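Porin (Pseudomonas aeruginosa, PDB 3T24) forms an outer-membrane beta-barrel channel of the OprD family that probably lets small carboxylate-bearing solutes cross the outer membrane. Local coordinates at residues Asp170-Thr174 against Leu214-Tyr218; Ala258-Met262 against Pro293-Asn297. All coordinates share one frame; numbering follows the deposited sequence.

In the fold
Both contacts involve long loops between strands of an OprD-family barrel, meeting a turn in contact 1 and a strand in contact 2. In contact 1, 170-174, from the loop after strand 150-161, lies against the tight turn 214-218; in contact 2, 293-297, from the loop after strand 270-280, leans on the inner side of strand 255-267. Their centres are 20 Å apart and their nearest atoms about 7 Å, so they do not touch. The second long loop links them: Y287 and N289 bond to 170-174 just before the chain reaches P293. Inward-folded loops narrow the pore in this family, consistent with contact 2. The side chains of M171 and Y294 are each about 12 Å from a bound C8E detergent.

Contact 1: residues Asp170-Thr174 against Leu214-Tyr218; sequences DMTIT and LDNFY
I173 and F217 pass alongside each other in opposite directions, with I173 CB 3.6 Å from F217 CD1. The phenyl ring continues along the backbone of the other segment: F217 CE1 reaches I173 N at 3.8 Å, and F217 CZ comes to 4.0 Å from T172 CA. With CG1 turned away from its own backbone N (chi1 -159°), I173 carries its CD1 toward the second aromatic ring, where it lies 3.8 Å from Y218 CD2. L214 divides its branches between two neighbours. Its CD2 rests 3.6 Å from T172 O, and its CD1 meets M171 CB at 3.9 Å; chi1 of -176°, with CG beside the carbonyl carbon, aims this fork at the loop. No hydrogen bond joins the two segments, so the fit is one of apolar carbons against side chains and peptide groups.

The apolar side chains of 214-218 are set by a type II beta turn, L214-D215-N216-F217, in which N216 takes the positive phi. F217 N donates to L214 O at 2.8 Å, and Y218 N shares the same oxygen at 3.2 Å, which brings L214, F217 and Y218 together along one side. D249 OD2 accepts from N216 N, and S252 OG bonds to F217 O, tying the turn to the loop between strands 235-248 and 255-267. On the 170-174 side, T172 and T174 make backbone bonds to N289 and Y287. The turn joins strands 205-214 and 218-230 as a hairpin, while F192 of strand 192-200 touches M171, L214 and Y218, closing the cluster against the barrel wall.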
ATOM      1  N   ASP A 170      10.465  -7.260  15.061  1.00 38.87           N
ATOM      2  CA  ASP A 170      11.375  -7.379  13.918  1.00 36.46           C
ATOM      3  C   ASP A 170      10.597  -7.695  12.640  1.00 34.16           C
ATOM      4  O   ASP A 170       9.562  -8.354  12.677  1.00 36.74           O
ATOM      5  CB  ASP A 170      12.453  -8.448  14.154  1.00 35.07           C
ATOM      6  CG  ASP A 170      13.491  -8.025  15.184  1.00 59.03           C
ATOM      7  OD1 ASP A 170      13.686  -6.813  15.414  1.00 38.29           O
ATOM      8  OD2 ASP A 170      14.127  -8.920  15.773  1.00 63.67           O
ATOM      9  N   MET A 171      11.110  -7.219  11.518  1.00 29.85           N
ATOM     10  CA  MET A 171      10.483  -7.424  10.221  1.00 34.58           C
ATOM     11  C   MET A 171      10.818  -8.778   9.580  1.00 34.77           C
ATOM     12  O   MET A 171      11.802  -9.438   9.935  1.00 33.71           O
ATOM     13  CB  MET A 171      10.889  -6.295   9.276  1.00 26.15           C
ATOM     14  CG  MET A 171      10.352  -4.938   9.707  1.00 27.53           C
ATOM     15  SD  MET A 171      11.174  -3.561   8.875  1.00 26.80           S
ATOM     16  CE  MET A 171      12.565  -3.358   9.981  1.00 28.62           C
ATOM     17  N   THR A 172       9.986  -9.191   8.636  1.00 26.39           N
ATOM     18  CA  THR A 172      10.309 -10.364   7.849  1.00 25.28           C
ATOM     19  C   THR A 172       9.905 -10.089   6.418  1.00 29.76           C
ATOM     20  O   THR A 172       9.493  -8.980   6.073  1.00 25.39           O
ATOM     21  CB  THR A 172       9.606 -11.670   8.335  1.00 24.36           C
ATOM     22  OG1 THR A 172       8.188 -11.495   8.371  1.00 36.78           O
ATOM     23  CG2 THR A 172      10.081 -12.100   9.719  1.00 26.62           C
ATOM     24  N   ILE A 173      10.011 -11.119   5.589  1.00 28.92           N
ATOM     25  CA  ILE A 173       9.677 -10.987   4.190  1.00 27.75           C
ATOM     26  C   ILE A 173       8.326 -11.648   3.942  1.00 19.11           C
ATOM     27  O   ILE A 173       7.945 -12.601   4.618  1.00 23.85           O
ATOM     28  CB  ILE A 173      10.756 -11.643   3.311  1.00 27.45           C
ATOM     29  CG1 ILE A 173      10.697 -11.074   1.894  1.00 26.58           C
ATOM     30  CG2 ILE A 173      10.597 -13.208   3.317  1.00 23.58           C
ATOM     31  CD1 ILE A 173      11.759 -11.641   0.963  1.00 30.88           C
ATOM     32  N   THR A 174       7.579 -11.134   2.988  1.00 19.00           N
ATOM     33  CA  THR A 174       6.359 -11.822   2.594  1.00 22.44           C
ATOM     34  C   THR A 174       6.712 -13.170   1.969  1.00 26.12           C
ATOM     35  O   THR A 174       7.504 -13.237   1.032  1.00 25.88           O
ATOM     36  CB  THR A 174       5.580 -10.994   1.593  1.00 24.77           C
ATOM     37  OG1 THR A 174       5.426  -9.662   2.111  1.00 27.25           O
ATOM     38  CG2 THR A 174       4.186 -11.638   1.326  1.00 19.03           C
ATOM     39  N   LEU A 214      16.381  -5.079   3.195  1.00 24.90           N
ATOM     40  CA  LEU A 214      15.970  -5.704   4.441  1.00 22.58           C
ATOM     41  C   LEU A 214      17.124  -6.612   4.871  1.00 26.34           C
ATOM     42  O   LEU A 214      17.365  -7.664   4.268  1.00 29.62           O
ATOM     43  CB  LEU A 214      14.677  -6.490   4.264  1.00 21.17           C
ATOM     44  CG  LEU A 214      14.089  -7.108   5.534  1.00 34.69           C
ATOM     45  CD1 LEU A 214      13.757  -6.018   6.607  1.00 22.42           C
ATOM     46  CD2 LEU A 214      12.852  -7.978   5.215  1.00 19.60           C
ATOM     47  N   ASP A 215      17.848  -6.199   5.901  1.00 24.64           N
ATOM     48  CA  ASP A 215      19.104  -6.864   6.217  1.00 29.34           C
ATOM     49  C   ASP A 215      18.924  -8.381   6.310  1.00 31.15           C
ATOM     50  O   ASP A 215      17.985  -8.875   6.958  1.00 24.62           O
ATOM     51  CB  ASP A 215      19.723  -6.287   7.493  1.00 34.53           C
ATOM     52  CG  ASP A 215      21.215  -6.512   7.575  1.00 47.25           C
ATOM     53  OD1 ASP A 215      21.901  -6.507   6.529  1.00 56.68           O
ATOM     54  OD2 ASP A 215      21.708  -6.699   8.700  1.00 55.05           O
ATOM     55  N   ASN A 216      19.832  -9.096   5.635  1.00 31.04           N
ATOM     56  CA  ASN A 216      19.844 -10.561   5.561  1.00 30.28           C
ATOM     57  C   ASN A 216      18.783 -11.197   4.653  1.00 33.17           C
ATOM     58  O   ASN A 216      18.900 -12.376   4.276  1.00 36.17           O
ATOM     59  CB  ASN A 216      19.848 -11.203   6.961  1.00 29.58           C
ATOM     60  CG  ASN A 216      21.083 -10.811   7.765  1.00 38.99           C
ATOM     61  OD1 ASN A 216      22.199 -10.769   7.236  1.00 42.54           O
ATOM     62  ND2 ASN A 216      20.885 -10.488   9.033  1.00 44.13           N
ATOM     63  N   PHE A 217      17.777 -10.418   4.271  1.00 26.37           N
ATOM     64  CA  PHE A 217      16.726 -10.930   3.398  1.00 22.29           C
ATOM     65  C   PHE A 217      16.974 -10.641   1.931  1.00 28.95           C
ATOM     66  O   PHE A 217      17.099 -11.567   1.136  1.00 36.10           O
ATOM     67  CB  PHE A 217      15.353 -10.390   3.823  1.00 21.05           C
ATOM     68  CG  PHE A 217      14.826 -11.021   5.069  1.00 26.56           C
ATOM     69  CD1 PHE A 217      13.947 -12.088   4.999  1.00 22.92           C
ATOM     70  CD2 PHE A 217      15.233 -10.565   6.320  1.00 27.16           C
ATOM     71  CE1 PHE A 217      13.458 -12.670   6.141  1.00 27.43           C
ATOM     72  CE2 PHE A 217      14.758 -11.151   7.473  1.00 26.18           C
ATOM     73  CZ  PHE A 217      13.856 -12.204   7.385  1.00 25.83           C
ATOM     74  N   TYR A 218      17.043  -9.359   1.576  1.00 24.15           N
ATOM     75  CA  TYR A 218      17.142  -8.958   0.176  1.00 22.87           C
ATOM     76  C   TYR A 218      17.597  -7.523  -0.015  1.00 32.65           C
ATOM     77  O   TYR A 218      17.495  -6.673   0.894  1.00 33.60           O
ATOM     78  CB  TYR A 218      15.785  -9.144  -0.529  1.00 21.64           C
ATOM     79  CG  TYR A 218      14.691  -8.168  -0.099  1.00 27.52           C
ATOM     80  CD1 TYR A 218      14.549  -6.931  -0.722  1.00 28.31           C
ATOM     81  CD2 TYR A 218      13.808  -8.484   0.932  1.00 22.39           C
ATOM     82  CE1 TYR A 218      13.573  -6.055  -0.349  1.00 20.59           C
ATOM     83  CE2 TYR A 218      12.798  -7.611   1.306  1.00 26.42           C
ATOM     84  CZ  TYR A 218      12.698  -6.392   0.668  1.00 28.02           C
ATOM     85  OH  TYR A 218      11.708  -5.519   1.030  1.00 31.74           O
TER

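Contact 2: residues Ala258-Met262 against Pro293-Asn297; sequences ALNAM and PYLVN
N260 projects from strand 255-267 of the OprD-type beta barrel and meets V296 and L295 in a loop folded against the inner side of the wall. Its CB packs 3.6 Å from V296 CG2. From there CG sits between the backbone N and the carbonyl carbon (chi1 63°), swinging the amide over to the loop backbone. OD1 accepts from V296 N at 3.1 Å, the sole hydrogen bond between the segments; it is fairly straight, with 156° at the hydrogen, and the donor is tilted 23° from the carbonyl plane. The other branch, ND2, lies 3.9 Å from L295 CD2, where the two side chains cross at about a right angle. ND2 also makes a weak bond back to A258 O, at 3.4 Å, on its own strand. With one sound bond at OD1 and a weak one at ND2, the amide is probably held in this orientation.

V296 carries most of the loop's apolar contact with the strand. Its CG2 approaches A261 O at 3.7 Å, while its CG1 lies 3.8 Å from M262 CB, the two side chains running past each other in opposite directions. R242 and Q277, from the strands flanking 255-267, also touch V296. Just upstream, Y294 is the centre of an inverse gamma turn closed by a weak bond from L295 N to P293 O, and its ring makes a cation-pi contact with R242. M262 curls so that CE comes 3.5 Å from V296 O, an oxygen that accepts a hydrogen bond from Q313 NE2.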
ATOM      1  N   ALA A 258      10.938  -7.725 -11.635  1.00 31.37           N
ATOM      2  CA  ALA A 258       9.518  -7.469 -11.723  1.00 26.95           C
ATOM      3  C   ALA A 258       9.273  -6.333 -12.686  1.00 31.15           C
ATOM      4  O   ALA A 258       9.467  -5.172 -12.338  1.00 39.82           O
ATOM      5  CB  ALA A 258       8.962  -7.119 -10.355  1.00 27.36           C
ATOM      6  N   LEU A 259       8.849  -6.663 -13.899  1.00 33.24           N
ATOM      7  CA  LEU A 259       8.442  -5.636 -14.841  1.00 38.95           C
ATOM      8  C   LEU A 259       6.941  -5.478 -14.705  1.00 36.80           C
ATOM      9  O   LEU A 259       6.191  -6.452 -14.777  1.00 35.37           O
ATOM     10  CB  LEU A 259       8.824  -6.012 -16.268  1.00 37.67           C
ATOM     11  CG  LEU A 259       8.434  -5.046 -17.395  1.00 48.49           C
ATOM     12  CD1 LEU A 259       8.956  -3.617 -17.171  1.00 45.77           C
ATOM     13  CD2 LEU A 259       8.862  -5.584 -18.785  1.00 38.31           C
ATOM     14  N   ASN A 260       6.506  -4.250 -14.474  1.00 35.16           N
ATOM     15  CA  ASN A 260       5.086  -3.986 -14.330  1.00 37.57           C
ATOM     16  C   ASN A 260       4.757  -2.557 -14.729  1.00 42.12           C
ATOM     17  O   ASN A 260       5.426  -1.616 -14.324  1.00 47.75           O
ATOM     18  CB  ASN A 260       4.564  -4.350 -12.920  1.00 32.64           C
ATOM     19  CG  ASN A 260       5.202  -3.531 -11.814  1.00 33.57           C
ATOM     20  OD1 ASN A 260       4.516  -2.805 -11.106  1.00 37.55           O
ATOM     21  ND2 ASN A 260       6.513  -3.671 -11.636  1.00 31.15           N
ATOM     22  N   ALA A 261       3.730  -2.421 -15.554  1.00 39.63           N
ATOM     23  CA  ALA A 261       3.369  -1.146 -16.129  1.00 42.67           C
ATOM     24  C   ALA A 261       1.851  -1.029 -16.255  1.00 43.85           C
ATOM     25  O   ALA A 261       1.153  -2.010 -16.510  1.00 44.69           O
ATOM     26  CB  ALA A 261       4.026  -0.987 -17.481  1.00 43.97           C
ATOM     27  N   MET A 262       1.349   0.182 -16.073  1.00 43.02           N
ATOM     28  CA  MET A 262      -0.072   0.446 -16.202  1.00 45.34           C
ATOM     29  C   MET A 262      -0.267   1.654 -17.084  1.00 46.83           C
ATOM     30  O   MET A 262       0.478   2.639 -16.997  1.00 41.53           O
ATOM     31  CB  MET A 262      -0.721   0.709 -14.841  1.00 43.96           C
ATOM     32  CG  MET A 262      -2.240   0.858 -14.920  1.00 41.79           C
ATOM     33  SD  MET A 262      -3.148  -0.528 -14.205  1.00 54.78           S
ATOM     34  CE  MET A 262      -2.719  -0.337 -12.469  1.00 60.80           C
ATOM     35  N   PRO A 293       2.826  -4.687  -1.760  1.00 31.41           N
ATOM     36  CA  PRO A 293       3.898  -4.608  -2.743  1.00 26.42           C
ATOM     37  C   PRO A 293       3.520  -3.523  -3.711  1.00 26.30           C
ATOM     38  O   PRO A 293       2.373  -3.434  -4.111  1.00 26.91           O
ATOM     39  CB  PRO A 293       3.821  -5.965  -3.444  1.00 22.66           C
ATOM     40  CG  PRO A 293       2.342  -6.260  -3.451  1.00 27.23           C
ATOM     41  CD  PRO A 293       1.749  -5.591  -2.199  1.00 28.35           C
ATOM     42  N   TYR A 294       4.484  -2.713  -4.099  1.00 20.48           N
ATOM     43  CA  TYR A 294       4.230  -1.713  -5.090  1.00 21.77           C
ATOM     44  C   TYR A 294       4.221  -2.353  -6.477  1.00 32.62           C
ATOM     45  O   TYR A 294       5.217  -2.311  -7.184  1.00 30.99           O
ATOM     46  CB  TYR A 294       5.312  -0.647  -4.972  1.00 26.44           C
ATOM     47  CG  TYR A 294       5.039   0.591  -5.773  1.00 30.97           C
ATOM     48  CD1 TYR A 294       3.855   1.318  -5.597  1.00 30.31           C
ATOM     49  CD2 TYR A 294       5.978   1.062  -6.693  1.00 32.29           C
ATOM     50  CE1 TYR A 294       3.608   2.476  -6.342  1.00 26.38           C
ATOM     51  CE2 TYR A 294       5.743   2.220  -7.429  1.00 34.62           C
ATOM     52  CZ  TYR A 294       4.564   2.919  -7.255  1.00 34.90           C
ATOM     53  OH  TYR A 294       4.347   4.057  -8.006  1.00 43.49           O
ATOM     54  N   LEU A 295       3.086  -2.938  -6.855  1.00 34.24           N
ATOM     55  CA  LEU A 295       2.939  -3.649  -8.133  1.00 25.96           C
ATOM     56  C   LEU A 295       1.596  -3.297  -8.777  1.00 28.78           C
ATOM     57  O   LEU A 295       0.568  -3.295  -8.112  1.00 30.80           O
ATOM     58  CB  LEU A 295       3.005  -5.177  -7.908  1.00 24.39           C
ATOM     59  CG  LEU A 295       4.318  -5.752  -7.348  1.00 27.48           C
ATOM     60  CD1 LEU A 295       4.168  -7.210  -6.889  1.00 19.91           C
ATOM     61  CD2 LEU A 295       5.473  -5.604  -8.360  1.00 21.77           C
ATOM     62  N   VAL A 296       1.587  -3.035 -10.075  1.00 27.30           N
ATOM     63  CA  VAL A 296       0.355  -2.595 -10.726  1.00 29.54           C
ATOM     64  C   VAL A 296      -0.783  -3.614 -10.677  1.00 31.27           C
ATOM     65  O   VAL A 296      -1.942  -3.237 -10.749  1.00 35.21           O
ATOM     66  CB  VAL A 296       0.576  -2.170 -12.209  1.00 28.55           C
ATOM     67  CG1 VAL A 296       1.476  -0.959 -12.287  1.00 29.35           C
ATOM     68  CG2 VAL A 296       1.118  -3.353 -13.066  1.00 28.51           C
ATOM     69  N   ASN A 297      -0.471  -4.901 -10.582  1.00 36.63           N
ATOM     70  CA  ASN A 297      -1.539  -5.906 -10.533  1.00 36.81           C
ATOM     71  C   ASN A 297      -1.802  -6.477  -9.155  1.00 33.76           C
ATOM     72  O   ASN A 297      -2.512  -7.468  -9.003  1.00 32.71           O
ATOM     73  CB  ASN A 297      -1.293  -7.022 -11.531  1.00 37.55           C
ATOM     74  CG  ASN A 297      -1.406  -6.545 -12.949  1.00 39.97           C
ATOM     75  OD1 ASN A 297      -1.963  -5.461 -13.209  1.00 39.75           O
ATOM     76  ND2 ASN A 297      -0.881  -7.344 -13.891  1.00 31.92           N
TER